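Local coordinates for protein ATP-dependent RNA helicase HrpB (Escherichia coli, PDB 6EUD) that hydrolyses ATP to ADP and phosphate as a DEAH/RHA-type RNA helicase that binds single-stranded RNA, at residues G52-L57 and L122-E127. Sequence-based numbering, arbitrary orientation.
Sequences GKIILL and LVILDE
I55 and I124 share the shortest backbone bond between two parallel strands of the helicase ATP-binding domain, a P-loop NTPase sheet: I124 N lies 2.6 Å from I55 O. I55 N binds L122 O at 3.1 Å and L57 N binds I124 O at 2.9 Å, while L122 N reaches K53 O only weakly. Beyond the strand end, D126 N, in the first residue of the DEFH box, still bonds L57 O at 3.2 Å. D126 OD1 is hydrogen-bonded to S37 OG of the predicted ATP site, and E127 forms a salt bridge with K36. I54, L56, L122 and I124 share one face of the sheet. I124 divides its branches there: CD1 touches I54 CG2, and CG2, anti to the backbone N, meets L56 CD1 at 3.5 Å. An alanine at I124 would probably open a gap between I54 and L56, with I54 CG2 losing its contact to CD1 and L56 CD1 its contact to CG2. On the other face, which helix 133-145 covers, I55 CB packs against V123 CG1. Farther along that face L57 and L125 cross obliquely, their CD2 methyls 3.9 Å apart.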
loop_
_atom_site.group_PDB
_atom_site.type_symbol
_atom_site.label_atom_id
_atom_site.label_comp_id
_atom_site.label_asym_id
_atom_site.label_seq_id
_atom_site.Cartn_x
_atom_site.Cartn_y
_atom_site.Cartn_z
ATOM N N GLY A 52 34.133 -4.469 18.740
ATOM C CA GLY A 52 33.017 -4.667 19.644
ATOM C C GLY A 52 32.076 -5.801 19.279
ATOM O O GLY A 52 32.513 -6.907 18.950
ATOM N N LYS A 53 30.779 -5.509 19.342
ATOM C CA LYS A 53 29.724 -6.493 19.124
ATOM C C LYS A 53 29.310 -6.569 17.654
ATOM O O LYS A 53 29.517 -5.626 16.896
ATOM C CB LYS A 53 28.513 -6.154 19.988
ATOM C CG LYS A 53 28.214 -7.187 21.055
ATOM C CD LYS A 53 27.796 -6.484 22.331
ATOM C CE LYS A 53 27.190 -7.451 23.344
ATOM N NZ LYS A 53 27.958 -8.715 23.428
ATOM N N ILE A 54 28.742 -7.704 17.256
ATOM C CA ILE A 54 28.186 -7.878 15.914
ATOM C C ILE A 54 26.752 -8.367 16.005
ATOM O O ILE A 54 26.470 -9.330 16.718
ATOM C CB ILE A 54 28.986 -8.887 15.078
ATOM C CG1 ILE A 54 30.464 -8.505 15.029
ATOM C CG2 ILE A 54 28.392 -9.004 13.679
ATOM C CD1 ILE A 54 31.329 -9.536 14.328
ATOM N N ILE A 55 25.844 -7.707 15.292
ATOM C CA ILE A 55 24.445 -8.123 15.289
ATOM C C ILE A 55 24.096 -8.819 13.979
ATOM O O ILE A 55 24.443 -8.332 12.895
ATOM C CB ILE A 55 23.488 -6.944 15.490
ATOM C CG1 ILE A 55 23.928 -6.062 16.664
ATOM C CG2 ILE A 55 22.078 -7.459 15.719
ATOM C CD1 ILE A 55 23.800 -6.717 18.014
ATOM N N LEU A 56 23.412 -9.959 14.087
ATOM C CA LEU A 56 23.017 -10.737 12.920
ATOM C C LEU A 56 21.504 -10.891 12.850
ATOM O O LEU A 56 20.925 -11.715 13.577
ATOM C CB LEU A 56 23.679 -12.113 12.946
ATOM C CG LEU A 56 23.367 -13.041 11.774
ATOM C CD1 LEU A 56 23.806 -12.407 10.461
ATOM C CD2 LEU A 56 24.034 -14.386 11.972
ATOM N N LEU A 57 20.876 -10.096 11.975
ATOM C CA LEU A 57 19.422 -10.131 11.770
ATOM C C LEU A 57 19.026 -11.308 10.902
ATOM O O LEU A 57 19.615 -11.524 9.845
ATOM C CB LEU A 57 18.919 -8.833 11.122
ATOM C CG LEU A 57 17.422 -8.815 10.756
ATOM C CD1 LEU A 57 16.565 -8.918 12.008
ATOM C CD2 LEU A 57 17.029 -7.577 9.948
ATOM N N LEU A 122 29.698 -3.748 14.038
ATOM C CA LEU A 122 29.249 -4.293 12.766
ATOM C C LEU A 122 27.868 -4.913 12.876
ATOM O O LEU A 122 27.590 -5.697 13.782
ATOM C CB LEU A 122 30.241 -5.328 12.245
ATOM C CG LEU A 122 29.685 -6.273 11.176
ATOM C CD1 LEU A 122 29.366 -5.541 9.872
ATOM C CD2 LEU A 122 30.649 -7.430 10.945
ATOM N N VAL A 123 26.997 -4.549 11.949
ATOM C CA VAL A 123 25.691 -5.184 11.860
ATOM C C VAL A 123 25.587 -5.956 10.543
ATOM O O VAL A 123 26.002 -5.458 9.490
ATOM C CB VAL A 123 24.547 -4.152 11.979
ATOM C CG1 VAL A 123 23.208 -4.847 11.974
ATOM C CG2 VAL A 123 24.701 -3.335 13.265
ATOM N N ILE A 124 25.059 -7.177 10.621
ATOM C CA ILE A 124 24.873 -8.025 9.448
ATOM C C ILE A 124 23.395 -8.307 9.172
ATOM O O ILE A 124 22.690 -8.850 10.027
ATOM C CB ILE A 124 25.605 -9.362 9.609
ATOM C CG1 ILE A 124 27.054 -9.127 10.047
ATOM C CG2 ILE A 124 25.529 -10.170 8.314
ATOM C CD1 ILE A 124 27.814 -10.396 10.328
ATOM N N LEU A 125 22.940 -7.933 7.975
ATOM C CA LEU A 125 21.572 -8.181 7.536
ATOM C C LEU A 125 21.529 -9.398 6.620
ATOM O O LEU A 125 21.882 -9.315 5.441
ATOM C CB LEU A 125 21.001 -6.960 6.813
ATOM C CG LEU A 125 21.031 -5.622 7.552
ATOM C CD1 LEU A 125 20.450 -4.535 6.683
ATOM C CD2 LEU A 125 20.270 -5.731 8.848
ATOM N N ASP A 126 21.081 -10.525 7.162
ATOM C CA ASP A 126 21.132 -11.779 6.435
ATOM C C ASP A 126 19.855 -12.021 5.626
ATOM O O ASP A 126 18.812 -11.457 5.930
ATOM C CB ASP A 126 21.393 -12.931 7.413
ATOM C CG ASP A 126 21.929 -14.164 6.727
ATOM O OD1 ASP A 126 21.720 -15.269 7.259
ATOM O OD2 ASP A 126 22.552 -14.031 5.649
ATOM N N GLU A 127 19.959 -12.866 4.601
ATOM C CA GLU A 127 18.854 -13.182 3.696
ATOM C C GLU A 127 18.187 -11.913 3.175
ATOM O O GLU A 127 16.967 -11.824 3.115
ATOM C CB GLU A 127 17.831 -14.084 4.391
ATOM C CG GLU A 127 18.464 -15.256 5.138
ATOM C CD GLU A 127 19.234 -16.213 4.226
ATOM O OE1 GLU A 127 18.816 -16.417 3.067
ATOM O OE2 GLU A 127 20.267 -16.762 4.669
#